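Local coordinates for uncharacterized protein MJ1062 (Methanocaldococcus jannaschii, PDB 3EO4) that is of unknown function but carries a GNAT-type acetyltransferase domain, the part present here, and so probably transfers acyl groups, at residues 58-70 with 77-89. Numbering follows the deposited sequence.
Sequences SRENRVDWIILLR and KVGSVNVSQLNTD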
ATOM      1  N   SER A  58      -1.884 -16.668 -12.187  1.00 23.41           N
ATOM      2  CA  SER A  58      -3.049 -17.527 -12.412  1.00 23.18           C
ATOM      3  C   SER A  58      -4.175 -16.858 -13.204  1.00 23.16           C
ATOM      4  O   SER A  58      -5.113 -17.546 -13.624  1.00 22.17           O
ATOM      5  CB  SER A  58      -3.634 -17.991 -11.078  1.00 23.28           C
ATOM      6  OG  SER A  58      -3.201 -19.303 -10.753  1.00 24.91           O
ATOM      7  N   ARG A  59      -4.101 -15.531 -13.379  1.00 22.01           N
ATOM      8  CA  ARG A  59      -5.230 -14.781 -13.902  1.00 22.59           C
ATOM      9  C   ARG A  59      -5.756 -15.332 -15.253  1.00 22.48           C
ATOM     10  O   ARG A  59      -4.977 -15.620 -16.153  1.00 22.47           O
ATOM     11  CB  ARG A  59      -4.894 -13.284 -14.005  1.00 22.85           C
ATOM     12  CG  ARG A  59      -4.468 -12.647 -12.691  1.00 23.94           C
ATOM     13  CD  ARG A  59      -3.758 -11.321 -12.906  1.00 25.26           C
ATOM     14  NE  ARG A  59      -4.653 -10.319 -13.449  1.00 27.07           N
ATOM     15  CZ  ARG A  59      -4.573  -9.812 -14.679  1.00 27.63           C
ATOM     16  NH1 ARG A  59      -5.457  -8.900 -15.076  1.00 25.82           N
ATOM     17  NH2 ARG A  59      -3.605 -10.196 -15.505  1.00 26.74           N
ATOM     18  N   GLU A  60      -7.077 -15.505 -15.352  1.00 21.85           N
ATOM     19  CA  GLU A  60      -7.756 -15.835 -16.602  1.00 21.86           C
ATOM     20  C   GLU A  60      -9.116 -15.174 -16.628  1.00 20.72           C
ATOM     21  O   GLU A  60      -9.737 -14.993 -15.572  1.00 20.46           O
ATOM     22  CB  GLU A  60      -7.951 -17.341 -16.727  1.00 22.21           C
ATOM     23  CG  GLU A  60      -6.871 -18.018 -17.524  1.00 26.57           C
ATOM     24  CD  GLU A  60      -6.175 -19.111 -16.728  1.00 32.64           C
ATOM     25  OE1 GLU A  60      -6.553 -19.306 -15.535  1.00 35.63           O
ATOM     26  OE2 GLU A  60      -5.249 -19.761 -17.287  1.00 34.15           O
ATOM     27  N   ASN A  61      -9.576 -14.836 -17.834  1.00 19.83           N
ATOM     28  CA  ASN A  61     -10.921 -14.283 -18.057  1.00 18.91           C
ATOM     29  C   ASN A  61     -11.203 -13.056 -17.202  1.00 18.71           C
ATOM     30  O   ASN A  61     -12.331 -12.840 -16.749  1.00 18.97           O
ATOM     31  CB  ASN A  61     -11.989 -15.368 -17.825  1.00 18.59           C
ATOM     32  CG  ASN A  61     -11.844 -16.528 -18.772  1.00 18.20           C
ATOM     33  OD1 ASN A  61     -11.973 -16.366 -19.989  1.00 21.66           O
ATOM     34  ND2 ASN A  61     -11.560 -17.701 -18.234  1.00 14.84           N
ATOM     35  N   ARG A  62     -10.165 -12.264 -16.963  1.00 18.26           N
ATOM     36  CA  ARG A  62     -10.308 -11.041 -16.195  1.00 18.13           C
ATOM     37  C   ARG A  62      -9.387  -9.967 -16.727  1.00 17.80           C
ATOM     38  O   ARG A  62      -8.435 -10.250 -17.454  1.00 17.83           O
ATOM     39  CB  ARG A  62     -10.033 -11.273 -14.708  1.00 18.28           C
ATOM     40  CG  ARG A  62      -8.630 -11.761 -14.359  1.00 20.22           C
ATOM     41  CD  ARG A  62      -8.498 -11.956 -12.835  1.00 20.51           C
ATOM     42  NE  ARG A  62      -8.528 -10.710 -12.053  1.00 20.14           N
ATOM     43  CZ  ARG A  62      -9.193 -10.561 -10.898  1.00 21.09           C
ATOM     44  NH1 ARG A  62      -9.918 -11.557 -10.408  1.00 16.44           N
ATOM     45  NH2 ARG A  62      -9.146  -9.409 -10.231  1.00 19.97           N
ATOM     46  N   VAL A  63      -9.716  -8.729 -16.390  1.00 16.90           N
ATOM     47  CA  VAL A  63      -8.886  -7.585 -16.677  1.00 16.47           C
ATOM     48  C   VAL A  63      -8.809  -6.808 -15.359  1.00 16.38           C
ATOM     49  O   VAL A  63      -9.823  -6.694 -14.651  1.00 15.32           O
ATOM     50  CB  VAL A  63      -9.511  -6.712 -17.775  1.00 16.39           C
ATOM     51  CG1 VAL A  63      -8.797  -5.332 -17.867  1.00 18.80           C
ATOM     52  CG2 VAL A  63      -9.508  -7.433 -19.122  1.00 15.24           C
ATOM     53  N   ASP A  64      -7.612  -6.321 -15.020  1.00 15.98           N
ATOM     54  CA  ASP A  64      -7.435  -5.459 -13.856  1.00 15.46           C
ATOM     55  C   ASP A  64      -6.865  -4.119 -14.275  1.00 15.65           C
ATOM     56  O   ASP A  64      -5.960  -4.045 -15.116  1.00 15.46           O
ATOM     57  CB  ASP A  64      -6.476  -6.103 -12.857  1.00 15.11           C
ATOM     58  CG  ASP A  64      -7.027  -7.372 -12.270  1.00 16.57           C
ATOM     59  OD1 ASP A  64      -7.571  -7.313 -11.142  1.00 18.34           O
ATOM     60  OD2 ASP A  64      -6.913  -8.427 -12.937  1.00 15.79           O
ATOM     61  N   TRP A  65      -7.406  -3.053 -13.703  1.00 16.00           N
ATOM     62  CA  TRP A  65      -6.903  -1.703 -13.974  1.00 15.72           C
ATOM     63  C   TRP A  65      -6.427  -1.073 -12.669  1.00 15.51           C
ATOM     64  O   TRP A  65      -6.892  -1.417 -11.585  1.00 15.31           O
ATOM     65  CB  TRP A  65      -7.989  -0.795 -14.556  1.00 15.74           C
ATOM     66  CG  TRP A  65      -8.558  -1.099 -15.912  1.00 16.17           C
ATOM     67  CD1 TRP A  65      -8.177  -0.530 -17.109  1.00 15.98           C
ATOM     68  CD2 TRP A  65      -9.686  -1.952 -16.222  1.00 15.61           C
ATOM     69  NE1 TRP A  65      -8.969  -1.002 -18.135  1.00 14.42           N
ATOM     70  CE2 TRP A  65      -9.904  -1.867 -17.622  1.00 14.49           C
ATOM     71  CE3 TRP A  65     -10.512  -2.791 -15.459  1.00 16.87           C
ATOM     72  CZ2 TRP A  65     -10.914  -2.599 -18.281  1.00 15.36           C
ATOM     73  CZ3 TRP A  65     -11.530  -3.519 -16.115  1.00 14.99           C
ATOM     74  CH2 TRP A  65     -11.717  -3.418 -17.511  1.00 12.97           C
ATOM     75  N   ILE A  66      -5.483  -0.152 -12.794  1.00 15.54           N
ATOM     76  CA  ILE A  66      -5.160   0.792 -11.758  1.00 15.87           C
ATOM     77  C   ILE A  66      -6.001   2.038 -12.029  1.00 16.58           C
ATOM     78  O   ILE A  66      -6.129   2.478 -13.182  1.00 16.51           O
ATOM     79  CB  ILE A  66      -3.654   1.206 -11.842  1.00 16.74           C
ATOM     80  CG1 ILE A  66      -2.751  -0.033 -11.776  1.00 16.33           C
ATOM     81  CG2 ILE A  66      -3.287   2.165 -10.742  1.00 15.46           C
ATOM     82  CD1 ILE A  66      -2.943  -0.850 -10.482  1.00 18.25           C
ATOM     83  N   ILE A  67      -6.531   2.616 -10.959  1.00 16.71           N
ATOM     84  CA  ILE A  67      -7.281   3.869 -11.015  1.00 16.64           C
ATOM     85  C   ILE A  67      -6.326   5.039 -10.755  1.00 17.23           C
ATOM     86  O   ILE A  67      -5.658   5.084  -9.733  1.00 17.26           O
ATOM     87  CB  ILE A  67      -8.392   3.886  -9.951  1.00 16.95           C
ATOM     88  CG1 ILE A  67      -9.288   2.636 -10.079  1.00 15.28           C
ATOM     89  CG2 ILE A  67      -9.162   5.208 -10.012  1.00 15.66           C
ATOM     90  CD1 ILE A  67     -10.198   2.399  -8.879  1.00 15.07           C
ATOM     91  N   LEU A  68      -6.267   5.971 -11.690  1.00 16.58           N
ATOM     92  CA  LEU A  68      -5.401   7.109 -11.573  1.00 17.92           C
ATOM     93  C   LEU A  68      -6.236   8.333 -11.284  1.00 17.89           C
ATOM     94  O   LEU A  68      -7.268   8.526 -11.899  1.00 19.15           O
ATOM     95  CB  LEU A  68      -4.683   7.305 -12.890  1.00 18.10           C
ATOM     96  CG  LEU A  68      -3.366   6.585 -13.214  1.00 19.84           C
ATOM     97  CD1 LEU A  68      -3.097   5.318 -12.436  1.00 17.85           C
ATOM     98  CD2 LEU A  68      -3.214   6.383 -14.735  1.00 18.45           C
ATOM     99  N   LEU A  69      -5.804   9.160 -10.343  1.00 17.95           N
ATOM    100  CA  LEU A  69      -6.498  10.399 -10.059  1.00 17.05           C
ATOM    101  C   LEU A  69      -5.588  11.528 -10.523  1.00 17.14           C
ATOM    102  O   LEU A  69      -4.427  11.590 -10.134  1.00 16.17           O
ATOM    103  CB  LEU A  69      -6.853  10.537  -8.566  1.00 16.42           C
ATOM    104  CG  LEU A  69      -7.332  11.934  -8.118  1.00 16.74           C
ATOM    105  CD1 LEU A  69      -8.679  12.356  -8.736  1.00 17.22           C
ATOM    106  CD2 LEU A  69      -7.405  12.070  -6.624  1.00 14.59           C
ATOM    107  N   ARG A  70      -6.134  12.397 -11.371  1.00 17.34           N
ATOM    108  CA  ARG A  70      -5.425  13.558 -11.848  1.00 18.22           C
ATOM    109  C   ARG A  70      -5.927  14.737 -11.043  1.00 18.29           C
ATOM    110  O   ARG A  70      -7.126  15.028 -11.002  1.00 18.87           O
ATOM    111  CB  ARG A  70      -5.672  13.809 -13.341  1.00 18.86           C
ATOM    112  CG  ARG A  70      -4.873  14.983 -13.884  1.00 21.97           C
ATOM    113  CD  ARG A  70      -5.239  15.311 -15.320  1.00 28.71           C
ATOM    114  NE  ARG A  70      -5.064  14.156 -16.208  1.00 34.26           N
ATOM    115  CZ  ARG A  70      -3.960  13.909 -16.917  1.00 36.35           C
ATOM    116  NH1 ARG A  70      -2.910  14.727 -16.841  1.00 36.27           N
ATOM    117  NH2 ARG A  70      -3.901  12.835 -17.703  1.00 36.96           N
ATOM    118  N   LYS A  77      -1.659   7.057  -8.366  1.00 14.98           N
ATOM    119  CA  LYS A  77      -2.390   5.771  -8.225  1.00 14.61           C
ATOM    120  C   LYS A  77      -3.184   5.686  -6.932  1.00 14.54           C
ATOM    121  O   LYS A  77      -2.615   5.806  -5.842  1.00 15.04           O
ATOM    122  CB  LYS A  77      -1.405   4.608  -8.241  1.00 14.12           C
ATOM    123  CG  LYS A  77      -0.947   4.170  -9.624  1.00 17.71           C
ATOM    124  CD  LYS A  77       0.438   4.606 -10.002  1.00 21.80           C
ATOM    125  CE  LYS A  77       1.518   4.171  -9.000  1.00 24.79           C
ATOM    126  NZ  LYS A  77       1.539   2.710  -8.897  1.00 28.71           N
ATOM    127  N   VAL A  78      -4.489   5.433  -7.027  1.00 13.82           N
ATOM    128  CA  VAL A  78      -5.336   5.566  -5.848  1.00 13.94           C
ATOM    129  C   VAL A  78      -6.166   4.339  -5.561  1.00 13.86           C
ATOM    130  O   VAL A  78      -6.751   4.258  -4.487  1.00 13.78           O
ATOM    131  CB  VAL A  78      -6.299   6.804  -5.906  1.00 13.28           C
ATOM    132  CG1 VAL A  78      -5.531   8.136  -6.001  1.00 11.92           C
ATOM    133  CG2 VAL A  78      -7.294   6.666  -7.056  1.00 14.88           C
ATOM    134  N   GLY A  79      -6.271   3.419  -6.526  1.00 13.40           N
ATOM    135  CA  GLY A  79      -7.041   2.197  -6.308  1.00 13.73           C
ATOM    136  C   GLY A  79      -6.932   1.233  -7.463  1.00 15.11           C
ATOM    137  O   GLY A  79      -6.093   1.407  -8.366  1.00 14.52           O
ATOM    138  N   SER A  80      -7.790   0.213  -7.447  1.00 15.92           N
ATOM    139  CA  SER A  80      -7.849  -0.730  -8.531  1.00 17.35           C
ATOM    140  C   SER A  80      -9.284  -1.130  -8.824  1.00 18.01           C
ATOM    141  O   SER A  80     -10.098  -1.275  -7.898  1.00 18.36           O
ATOM    142  CB  SER A  80      -7.039  -1.961  -8.195  1.00 17.00           C
ATOM    143  OG  SER A  80      -7.043  -2.843  -9.319  1.00 21.39           O
ATOM    144  N   VAL A  81      -9.580  -1.331 -10.109  1.00 18.00           N
ATOM    145  CA  VAL A  81     -10.902  -1.805 -10.548  1.00 17.48           C
ATOM    146  C   VAL A  81     -10.667  -2.952 -11.521  1.00 18.01           C
ATOM    147  O   VAL A  81      -9.659  -2.957 -12.244  1.00 17.86           O
ATOM    148  CB  VAL A  81     -11.771  -0.650 -11.147  1.00 17.74           C
ATOM    149  CG1 VAL A  81     -11.202  -0.139 -12.466  1.00 14.75           C
ATOM    150  CG2 VAL A  81     -13.265  -1.055 -11.263  1.00 15.15           C
ATOM    151  N   ASN A  82     -11.561  -3.941 -11.503  1.00 18.47           N
ATOM    152  CA  ASN A  82     -11.362  -5.197 -12.232  1.00 18.92           C
ATOM    153  C   ASN A  82     -12.697  -5.826 -12.651  1.00 19.34           C
ATOM    154  O   ASN A  82     -13.732  -5.530 -12.037  1.00 18.52           O
ATOM    155  CB  ASN A  82     -10.540  -6.207 -11.397  1.00 18.98           C
ATOM    156  CG  ASN A  82     -11.269  -6.670 -10.135  1.00 21.45           C
ATOM    157  OD1 ASN A  82     -12.396  -7.166 -10.197  1.00 25.48           O
ATOM    158  ND2 ASN A  82     -10.615  -6.548  -8.994  1.00 20.11           N
ATOM    159  N   VAL A  83     -12.659  -6.648 -13.719  1.00 18.88           N
ATOM    160  CA  VAL A  83     -13.786  -7.494 -14.159  1.00 18.46           C
ATOM    161  C   VAL A  83     -13.261  -8.887 -14.359  1.00 17.83           C
ATOM    162  O   VAL A  83     -12.197  -9.074 -14.927  1.00 16.72           O
ATOM    163  CB  VAL A  83     -14.432  -7.051 -15.500  1.00 18.52           C
ATOM    164  CG1 VAL A  83     -14.912  -5.639 -15.392  1.00 21.65           C
ATOM    165  CG2 VAL A  83     -13.429  -7.088 -16.621  1.00 18.93           C
ATOM    166  N   SER A  84     -14.019  -9.861 -13.892  1.00 17.85           N
ATOM    167  CA  SER A  84     -13.614 -11.245 -14.033  1.00 19.30           C
ATOM    168  C   SER A  84     -14.838 -12.031 -14.506  1.00 19.15           C
ATOM    169  O   SER A  84     -15.928 -11.459 -14.624  1.00 19.94           O
ATOM    170  CB  SER A  84     -13.067 -11.759 -12.697  1.00 19.09           C
ATOM    171  OG  SER A  84     -14.031 -11.623 -11.664  1.00 20.29           O
ATOM    172  N   GLN A  85     -14.656 -13.315 -14.793  1.00 18.94           N
ATOM    173  CA  GLN A  85     -15.707 -14.155 -15.366  1.00 19.08           C
ATOM    174  C   GLN A  85     -16.184 -13.628 -16.730  1.00 18.61           C
ATOM    175  O   GLN A  85     -17.373 -13.664 -17.027  1.00 19.29           O
ATOM    176  CB  GLN A  85     -16.869 -14.334 -14.360  1.00 19.24           C
ATOM    177  CG  GLN A  85     -16.391 -14.860 -13.007  1.00 20.98           C
ATOM    178  CD  GLN A  85     -17.463 -14.889 -11.932  1.00 26.30           C
ATOM    179  OE1 GLN A  85     -17.276 -14.335 -10.853  1.00 27.60           O
ATOM    180  NE2 GLN A  85     -18.573 -15.581 -12.198  1.00 29.53           N
ATOM    181  N   LEU A  86     -15.247 -13.147 -17.547  1.00 17.89           N
ATOM    182  CA  LEU A  86     -15.525 -12.587 -18.882  1.00 17.19           C
ATOM    183  C   LEU A  86     -15.956 -13.640 -19.884  1.00 17.71           C
ATOM    184  O   LEU A  86     -16.451 -13.304 -20.968  1.00 18.09           O
ATOM    185  CB  LEU A  86     -14.279 -11.869 -19.440  1.00 16.82           C
ATOM    186  CG  LEU A  86     -13.955 -10.498 -18.834  1.00 15.61           C
ATOM    187  CD1 LEU A  86     -12.578 -10.003 -19.326  1.00 14.68           C
ATOM    188  CD2 LEU A  86     -15.111  -9.444 -19.060  1.00 11.73           C
ATOM    189  N   ASN A  87     -15.743 -14.906 -19.535  1.00 17.35           N
ATOM    190  CA  ASN A  87     -16.215 -16.017 -20.341  1.00 17.61           C
ATOM    191  C   ASN A  87     -17.678 -16.368 -20.109  1.00 17.83           C
ATOM    192  O   ASN A  87     -18.160 -17.361 -20.637  1.00 18.61           O
ATOM    193  CB  ASN A  87     -15.314 -17.248 -20.156  1.00 17.45           C
ATOM    194  CG  ASN A  87     -15.210 -17.705 -18.707  1.00 18.53           C
ATOM    195  OD1 ASN A  87     -15.020 -18.887 -18.460  1.00 22.29           O
ATOM    196  ND2 ASN A  87     -15.314 -16.782 -17.750  1.00 18.48           N
ATOM    197  N   THR A  88     -18.383 -15.546 -19.334  1.00 18.38           N
ATOM    198  CA  THR A  88     -19.804 -15.736 -19.063  1.00 18.27           C
ATOM    199  C   THR A  88     -20.543 -14.499 -19.558  1.00 19.13           C
ATOM    200  O   THR A  88     -19.923 -13.469 -19.875  1.00 19.68           O
ATOM    201  CB  THR A  88     -20.097 -15.942 -17.529  1.00 18.18           C
ATOM    202  OG1 THR A  88     -20.077 -14.677 -16.837  1.00 17.67           O
ATOM    203  CG2 THR A  88     -19.085 -16.882 -16.888  1.00 16.62           C
ATOM    204  N   ASP A  89     -21.863 -14.574 -19.604  1.00 19.30           N
ATOM    205  CA  ASP A  89     -22.655 -13.427 -20.048  1.00 19.99           C
ATOM    206  C   ASP A  89     -22.890 -12.393 -18.940  1.00 19.56           C
ATOM    207  O   ASP A  89     -23.674 -11.465 -19.129  1.00 19.32           O
ATOM    208  CB  ASP A  89     -24.003 -13.909 -20.601  1.00 20.61           C
ATOM    209  CG  ASP A  89     -24.906 -14.477 -19.522  1.00 22.70           C
ATOM    210  OD1 ASP A  89     -24.444 -14.699 -18.386  1.00 24.08           O
ATOM    211  OD2 ASP A  89     -26.104 -14.702 -19.812  1.00 29.74           O
TER
HETATM  212  O   HOH W   1     -12.176 -14.887 -14.275  1.00 13.00           O
HETATM  213  O   HOH W   2      -7.585  -5.468  -9.010  1.00 21.05           O
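Strands 63-71 and 74-84 form an antiparallel beta hairpin in the main sheet of this GNAT-type acetyltransferase domain, and V63 and V83 face each other as a hydrogen-bonded pair, V63 N reaching V83 O at 2.9 Å. W65 and V81 repeat the pattern, with W65 N 2.7 Å from V81 O. W65 O also accepts from the S80 hydroxyl (OG to O 2.7 Å), and S80 OG and V81 N come from opposite faces of its carbonyl plane; OG lies anti to the backbone N of S80 (chi1 -176°), which turns the hydroxyl onto this oxygen. Beside S80, the D64 carboxylate is gripped by two arginines. R62 comes side-on, NE to OD2 and NH2 to OD1 (2.8 Å), both on syn lone pairs and nearly straight, whereas R59 gives NE and NH1 to OD2 alone. Across the strands D64 OD1 rests on N82 CB at 3.2 Å, and one water links OD1, S80 OG and N82 ND2. An alanine in place of D64 would probably leave both guanidinium groups without their shared carboxylate and free to swing, and the water short of an acceptor. Beyond S84, L86 N bonds N61 O at 3.0 Å, and the amides of N61 and N87 stack with planes only 4° apart; N61, L86 and N87 line the pocket holding a polyether molecule, probably from the crystallisation liquor. On the sheet face opposite D64 and S80, W65 CZ3 meets V83 CG1 at the ring edge, and I67 CD1 lies over the S80 backbone. That apolar side packs on helix 107-121, where W65 meets W118 edge-to-face, while strands 13-18 and 92-97 flank the hairpin in the sheet.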